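PDB 3RQB: acyl-CoA thioesterase from Alicyclobacillus acidocaldarius subsp. acidocaldarius, which probably hydrolyses the thioester bond of acyl-CoA molecules, with a chain that carries two hot dog domains, although its function is not established. Local coordinates for residues S19-R23 / Q24-Q28; A51-H55 / P56-G60; R156-A159 / F160-V163. All blocks are in the same frame, centred on the assembly; numbering follows the deposited sequence.

Interaction 1: residues S19-R23 / Q24-Q28; sequences SFDGR and QFHGQ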
loop_
_atom_site.group_PDB
_atom_site.type_symbol
_atom_site.label_atom_id
_atom_site.label_comp_id
_atom_site.label_asym_id
_atom_site.label_seq_id
_atom_site.Cartn_x
_atom_site.Cartn_y
_atom_site.Cartn_z
ATOM N N SER B 19 -3.099 24.827 10.666
ATOM C CA SER B 19 -2.969 26.196 10.215
ATOM C C SER B 19 -1.807 26.258 9.242
ATOM O O SER B 19 -0.857 25.481 9.336
ATOM C CB SER B 19 -2.729 27.141 11.389
ATOM O OG SER B 19 -1.355 27.173 11.731
ATOM N N PHE B 20 -1.887 27.181 8.298
ATOM C CA PHE B 20 -0.830 27.340 7.319
ATOM C C PHE B 20 -0.158 28.686 7.495
ATOM O O PHE B 20 -0.830 29.720 7.511
ATOM C CB PHE B 20 -1.400 27.227 5.912
ATOM C CG PHE B 20 -0.357 27.125 4.849
ATOM C CD1 PHE B 20 0.580 26.111 4.878
ATOM C CD2 PHE B 20 -0.316 28.031 3.813
ATOM C CE1 PHE B 20 1.545 26.003 3.893
ATOM C CE2 PHE B 20 0.646 27.925 2.824
ATOM C CZ PHE B 20 1.579 26.909 2.867
ATOM N N ASP B 21 1.163 28.676 7.651
ATOM C CA ASP B 21 1.905 29.930 7.757
ATOM C C ASP B 21 2.449 30.354 6.400
ATOM O O ASP B 21 3.058 31.414 6.266
ATOM C CB ASP B 21 3.035 29.841 8.792
ATOM C CG ASP B 21 4.098 28.821 8.422
ATOM O OD1 ASP B 21 4.155 28.412 7.247
ATOM O OD2 ASP B 21 4.883 28.437 9.314
ATOM N N GLY B 22 2.206 29.523 5.392
ATOM C CA GLY B 22 2.701 29.792 4.054
ATOM C C GLY B 22 3.853 28.900 3.615
ATOM O O GLY B 22 4.211 28.858 2.444
ATOM N N ARG B 23 4.443 28.192 4.567
ATOM C CA ARG B 23 5.545 27.286 4.295
ATOM C C ARG B 23 5.169 25.922 4.834
ATOM O O ARG B 23 5.112 24.945 4.091
ATOM C CB ARG B 23 6.873 27.799 4.872
ATOM C CG ARG B 23 7.684 28.624 3.863
ATOM C CD ARG B 23 9.074 29.038 4.377
ATOM N NE ARG B 23 9.895 29.635 3.312
ATOM C CZ ARG B 23 10.102 30.942 3.132
ATOM N NH1 ARG B 23 9.565 31.839 3.951
ATOM N NH2 ARG B 23 10.859 31.357 2.126
ATOM N N GLN B 24 4.936 25.854 6.138
ATOM C CA GLN B 24 4.578 24.596 6.769
ATOM C C GLN B 24 3.228 24.642 7.507
ATOM O O GLN B 24 2.686 25.715 7.796
ATOM C CB GLN B 24 5.719 24.168 7.687
ATOM C CG GLN B 24 7.065 24.199 6.973
ATOM C CD GLN B 24 8.231 23.970 7.905
ATOM O OE1 GLN B 24 9.250 23.399 7.510
ATOM N NE2 GLN B 24 8.090 24.416 9.151
ATOM N N PHE B 25 2.679 23.463 7.775
ATOM C CA PHE B 25 1.432 23.313 8.520
ATOM C C PHE B 25 1.680 23.041 9.989
ATOM O O PHE B 25 2.616 22.322 10.356
ATOM C CB PHE B 25 0.604 22.165 7.953
ATOM C CG PHE B 25 -0.091 22.506 6.678
ATOM C CD1 PHE B 25 0.451 22.135 5.454
ATOM C CD2 PHE B 25 -1.282 23.213 6.695
ATOM C CE1 PHE B 25 -0.186 22.449 4.266
ATOM C CE2 PHE B 25 -1.927 23.534 5.510
ATOM C CZ PHE B 25 -1.374 23.149 4.288
ATOM N N HIS B 26 0.822 23.599 10.834
ATOM C CA HIS B 26 0.976 23.424 12.265
ATOM C C HIS B 26 -0.205 22.696 12.841
ATOM O O HIS B 26 -1.344 22.951 12.468
ATOM C CB HIS B 26 1.154 24.775 12.929
ATOM C CG HIS B 26 2.254 25.578 12.323
ATOM N ND1 HIS B 26 3.466 25.774 12.950
ATOM C CD2 HIS B 26 2.343 26.199 11.124
ATOM C CE1 HIS B 26 4.246 26.500 12.171
ATOM N NE2 HIS B 26 3.587 26.773 11.058
ATOM N N GLY B 27 0.083 21.770 13.742
ATOM C CA GLY B 27 -0.953 21.024 14.414
ATOM C C GLY B 27 -0.490 20.585 15.786
ATOM O O GLY B 27 0.672 20.760 16.169
ATOM N N GLN B 28 -1.420 20.028 16.541
ATOM C CA GLN B 28 -1.093 19.469 17.830
ATOM C C GLN B 28 -1.544 18.043 17.785
ATOM O O GLN B 28 -2.596 17.751 17.208
ATOM C CB GLN B 28 -1.844 20.195 18.932
ATOM C CG GLN B 28 -1.070 21.328 19.543
ATOM C CD GLN B 28 -1.894 22.121 20.536
ATOM O OE1 GLN B 28 -2.968 22.617 20.201
ATOM N NE2 GLN B 28 -1.396 22.246 21.767
#

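Interaction 2: residues A51-H55 / P56-G60; sequences AAMSH and PERLG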
loop_
_atom_site.group_PDB
_atom_site.type_symbol
_atom_site.label_atom_id
_atom_site.label_comp_id
_atom_site.label_asym_id
_atom_site.label_seq_id
_atom_site.Cartn_x
_atom_site.Cartn_y
_atom_site.Cartn_z
ATOM N N ALA B 51 -3.357 18.067 5.149
ATOM C CA ALA B 51 -2.259 18.958 4.788
ATOM C C ALA B 51 -2.249 19.211 3.291
ATOM O O ALA B 51 -2.268 20.360 2.862
ATOM C CB ALA B 51 -0.932 18.365 5.221
ATOM N N ALA B 52 -2.236 18.133 2.510
ATOM C CA ALA B 52 -2.225 18.222 1.054
ATOM C C ALA B 52 -3.559 18.744 0.559
ATOM O O ALA B 52 -3.606 19.545 -0.378
ATOM C CB ALA B 52 -1.930 16.868 0.429
HETATM N N MSE B 53 -4.643 18.285 1.177
HETATM C CA MSE B 53 -5.968 18.798 0.834
HETATM C C MSE B 53 -6.082 20.320 0.999
HETATM O O MSE B 53 -6.655 21.018 0.149
HETATM C CB MSE B 53 -7.027 18.115 1.677
HETATM C CG MSE B 53 -7.252 16.679 1.322
HETATM SE SE MSE B 53 -9.091 16.248 1.708
HETATM C CE MSE B 53 -9.899 17.226 0.213
ATOM N N SER B 54 -5.526 20.822 2.098
ATOM C CA SER B 54 -5.570 22.242 2.420
ATOM C C SER B 54 -4.530 23.048 1.651
ATOM O O SER B 54 -4.524 24.283 1.690
ATOM C CB SER B 54 -5.350 22.437 3.910
ATOM O OG SER B 54 -6.051 21.451 4.638
ATOM N N HIS B 55 -3.642 22.345 0.959
ATOM C CA HIS B 55 -2.650 23.011 0.146
ATOM C C HIS B 55 -3.355 23.750 -0.982
ATOM O O HIS B 55 -4.269 23.210 -1.615
ATOM C CB HIS B 55 -1.655 22.002 -0.411
ATOM C CG HIS B 55 -0.338 22.603 -0.780
ATOM N ND1 HIS B 55 -0.163 23.385 -1.904
ATOM C CD2 HIS B 55 0.868 22.547 -0.168
ATOM C CE1 HIS B 55 1.097 23.775 -1.974
ATOM N NE2 HIS B 55 1.743 23.279 -0.933
ATOM N N PRO B 56 -2.943 25.001 -1.217
ATOM C CA PRO B 56 -3.476 25.901 -2.247
ATOM C C PRO B 56 -3.295 25.364 -3.662
ATOM O O PRO B 56 -4.158 25.565 -4.522
ATOM C CB PRO B 56 -2.640 27.172 -2.064
ATOM C CG PRO B 56 -1.430 26.747 -1.288
ATOM C CD PRO B 56 -1.913 25.656 -0.395
ATOM N N GLU B 57 -2.179 24.687 -3.902
ATOM C CA GLU B 57 -1.892 24.177 -5.235
ATOM C C GLU B 57 -2.729 22.952 -5.504
ATOM O O GLU B 57 -2.873 22.528 -6.651
ATOM C CB GLU B 57 -0.423 23.787 -5.362
ATOM C CG GLU B 57 0.554 24.846 -4.908
ATOM C CD GLU B 57 0.810 25.897 -5.961
ATOM O OE1 GLU B 57 1.952 26.404 -6.005
ATOM O OE2 GLU B 57 -0.122 26.220 -6.734
ATOM N N ARG B 58 -3.268 22.368 -4.439
ATOM C CA ARG B 58 -3.954 21.094 -4.587
ATOM C C ARG B 58 -5.171 21.178 -5.497
ATOM O O ARG B 58 -6.030 22.059 -5.373
ATOM C CB ARG B 58 -4.325 20.480 -3.245
ATOM C CG ARG B 58 -5.560 19.612 -3.329
ATOM C CD ARG B 58 -6.721 20.331 -2.695
ATOM N NE ARG B 58 -7.986 19.659 -2.945
ATOM C CZ ARG B 58 -9.087 19.888 -2.242
ATOM N NH1 ARG B 58 -9.072 20.761 -1.242
ATOM N NH2 ARG B 58 -10.204 19.243 -2.538
ATOM N N LEU B 59 -5.214 20.241 -6.426
ATOM C CA LEU B 59 -6.276 20.177 -7.393
ATOM C C LEU B 59 -6.824 18.771 -7.364
ATOM O O LEU B 59 -6.170 17.852 -6.866
ATOM C CB LEU B 59 -5.746 20.532 -8.779
ATOM C CG LEU B 59 -5.107 21.922 -8.875
ATOM C CD1 LEU B 59 -4.965 22.346 -10.324
ATOM C CD2 LEU B 59 -5.914 22.965 -8.106
ATOM N N GLY B 60 -8.037 18.615 -7.880
ATOM C CA GLY B 60 -8.715 17.338 -7.853
ATOM C C GLY B 60 -8.967 16.851 -6.438
ATOM O O GLY B 60 -8.871 17.601 -5.460
#

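Interaction 3: residues R156-A159 / F160-V163; sequences RGSA and FDEV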
loop_
_atom_site.group_PDB
_atom_site.type_symbol
_atom_site.label_atom_id
_atom_site.label_comp_id
_atom_site.label_asym_id
_atom_site.label_seq_id
_atom_site.Cartn_x
_atom_site.Cartn_y
_atom_site.Cartn_z
ATOM N N ARG B 156 -18.089 -10.200 13.589
ATOM C CA ARG B 156 -17.264 -11.357 13.922
ATOM C C ARG B 156 -15.815 -10.913 14.087
ATOM O O ARG B 156 -15.509 -9.726 13.948
ATOM C CB ARG B 156 -17.372 -12.444 12.846
ATOM C CG ARG B 156 -16.485 -12.210 11.648
ATOM C CD ARG B 156 -16.434 -13.422 10.745
ATOM N NE ARG B 156 -15.692 -14.529 11.340
ATOM C CZ ARG B 156 -15.150 -15.522 10.640
ATOM N NH1 ARG B 156 -15.252 -15.540 9.313
ATOM N NH2 ARG B 156 -14.500 -16.496 11.261
ATOM N N GLY B 157 -14.930 -11.865 14.375
ATOM C CA GLY B 157 -13.507 -11.580 14.439
ATOM C C GLY B 157 -12.969 -10.691 15.554
ATOM O O GLY B 157 -12.401 -9.632 15.275
ATOM N N SER B 158 -13.172 -11.074 16.812
ATOM C CA SER B 158 -12.555 -10.323 17.906
ATOM C C SER B 158 -11.488 -11.133 18.633
ATOM O O SER B 158 -11.174 -12.262 18.241
ATOM C CB SER B 158 -13.600 -9.797 18.901
ATOM O OG SER B 158 -14.344 -10.849 19.496
ATOM N N ALA B 159 -10.917 -10.537 19.675
ATOM C CA ALA B 159 -10.040 -11.268 20.585
ATOM C C ALA B 159 -10.838 -11.984 21.705
ATOM O O ALA B 159 -10.268 -12.707 22.532
ATOM C CB ALA B 159 -8.989 -10.333 21.172
ATOM N N PHE B 160 -12.144 -11.716 21.764
ATOM C CA PHE B 160 -13.057 -12.436 22.651
ATOM C C PHE B 160 -13.877 -13.531 21.988
ATOM O O PHE B 160 -14.626 -14.247 22.650
ATOM C CB PHE B 160 -13.919 -11.419 23.373
ATOM C CG PHE B 160 -13.114 -10.276 23.896
ATOM C CD1 PHE B 160 -12.877 -9.159 23.103
ATOM C CD2 PHE B 160 -12.510 -10.353 25.146
ATOM C CE1 PHE B 160 -12.094 -8.112 23.569
ATOM C CE2 PHE B 160 -11.728 -9.309 25.620
ATOM C CZ PHE B 160 -11.520 -8.187 24.832
ATOM N N ASP B 161 -13.704 -13.669 20.678
ATOM C CA ASP B 161 -14.525 -14.556 19.876
ATOM C C ASP B 161 -14.028 -15.982 20.008
ATOM O O ASP B 161 -12.978 -16.231 20.605
ATOM C CB ASP B 161 -14.393 -14.135 18.408
ATOM C CG ASP B 161 -15.724 -14.061 17.696
ATOM O OD1 ASP B 161 -15.894 -13.148 16.863
ATOM O OD2 ASP B 161 -16.598 -14.916 17.966
ATOM N N GLU B 162 -14.764 -16.914 19.405
ATOM C CA GLU B 162 -14.334 -18.303 19.326
ATOM C C GLU B 162 -13.691 -18.524 17.976
ATOM O O GLU B 162 -13.241 -19.627 17.650
ATOM C CB GLU B 162 -15.524 -19.237 19.480
ATOM C CG GLU B 162 -15.325 -20.307 20.531
ATOM C CD GLU B 162 -16.229 -20.102 21.733
ATOM O OE1 GLU B 162 -17.248 -20.819 21.836
ATOM O OE2 GLU B 162 -15.923 -19.227 22.575
ATOM N N VAL B 163 -13.662 -17.444 17.201
ATOM C CA VAL B 163 -13.235 -17.455 15.806
ATOM C C VAL B 163 -11.738 -17.702 15.629
ATOM O O VAL B 163 -10.903 -16.964 16.154
ATOM C CB VAL B 163 -13.610 -16.123 15.139
ATOM C CG1 VAL B 163 -12.907 -15.978 13.804
ATOM C CG2 VAL B 163 -15.119 -16.019 14.984
#

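Interaction 1: residues S19-R23 / Q24-Q28
Phe20 lays its CD1 over the middle of one face of the Phe25 ring, 3.6 Å from Phe25 CZ. The packed part of the contact is the buried Phe25, with Ile80, Leu18 and Ser54 around it; Phe20, itself exposed, covers it from outside. The two phenyls meet obliquely, their planes 38° apart. Phe20 CG stands anti to the backbone N (chi1 -169°), which carries the ring toward the bend, with Gly22 N over the centre of one face.

On the other face the polar side chains of Ser19 and His26 form a solvent-facing layer, yet one tied by hydrogen bonds. Here His26 NE2 donates to Asp21 OD2 at 2.7 Å. The bond lies in the imidazole plane but reaches the carboxylate from above, 64° out of its plane. OD1 of the same aspartate takes two backbone donors, Arg23 N at 2.7 Å and Gln24 N at 2.9 Å, so the carboxylate is gripped at both oxygens. Between the layers, Ser19 and His26 form a hydrogen-bonded antiparallel pair, with His26 N to Ser19 O at 2.9 Å. Together these contacts make a tight beta hairpin whose bend opens with an Asx turn at Asp21.

Interaction 2: residues A51-H55 / P56-G60
Arg58 NH1 donates to Met53 O at 2.8 Å, with the carbonyl tilted 28° from the guanidinium plane. The acceptor lies in the last part of helix 41-53, the long helix of the N-terminal hot dog domain, ahead of the loop leading to strand 61-69, and the positive group there probably interacts favourably with the helix dipole. Just beyond, His55 holds the chain in a type I beta turn: Arg58 N bonds to His55 O at 3.1 Å, coming from above the carbonyl plane. The imidazole reinforces this turn, because His55 ND1 accepts from Glu57 N at 3.1 Å, with the donor close to the ring plane. That bond fixes how the ring is rotated, and the CG position anti to the backbone N (chi1 -157°) turns the imidazole so that ND1 comes to Glu57 N. A weak bond from Arg58 NE to Gly60 O adds to the arginine's hold.

Outward from these bonds the contact becomes packing. The Pro56 ring and the Glu57 methylene groups border the imidazole, and Pro84 touches both His55 and Glu57. Arg58 also touches Phe94 and Phe112, residues of strands 91-100 and 103-113, while NH2 makes a weak bond to Gln61. With alanine in place of Arg58 the guanidinium is gone, which would probably leave Met53 O without this partner, Met53 CE without the flat group it lies on, and a gap beside Phe112. Met53, built as selenomethionine, runs alongside the arginine in the same direction, its chain bent at the SE–CG bond. Its CE methyl sits over one face of the guanidinium, offset toward the rim and 3.7 Å from Arg58 CZ.

Interaction 3: residues R156-A159 / F160-V163
Ser158 and Asp161 supply the polar contacts: the serine OG turns to the Phe160 amide, and the aspartate turns back to the Ser158 amide. Ser158 OG accepts a weak bond from Phe160 N at 3.3 Å, an ST turn. With chi1 at 60°, OG is tucked between the serine's own N and carbonyl carbon, facing the bend. Asp161 OD1 returns toward the start of the loop: it takes a weak bond from Ser158 N at 3.4 Å and lies 3.0 Å from Gly157 N. Its other oxygen, OD2, accepts from Glu162 N at 3.1 Å, so the carboxylate spans the turn.

This tight reversal follows strand 150-156, within this chain an outer strand of the C-terminal hot dog domain, and begins the passage to strand 168-174. Gly157 has a positive phi of 68°, which favours glycine. Lys201 NZ bonds to both Ser158 O and Val163 O, joining the two limbs.

The charged contact belongs to Arg156, whose NH2 forms a salt bridge to Asp165. Van der Waals packing comes last. The Arg156 and Val163 side chains cross at about a right angle, CG1 coming obliquely to the guanidinium, 3.9 Å from Arg156 CZ. At the far end Phe160 touches Pro141, with Ala159 CB 4.5 Å from Phe160 CD1.

How the interactions relate
From the N terminus the contacts follow in series, neither nesting nor crossing, and each folds one continuous run back on itself. Interaction 1 closes the hairpin of strands 19-20 and 25-28, strand 25-28 of which pairs with strand 77-87. Interaction 2 turns the chain out of helix 41-53 toward strand 61-69. The two touch directly: Phe25 CZ lies 3.3 Å from Ala51 O and its ring also packs on Ser54, so the hairpin packs on the end of the helix. Interaction 3 turns the chain after strand 150-156, in the other hot dog domain and across the chain's centre. Its centre is about 42 Å from that of interaction 1 and 41 Å from that of interaction 2.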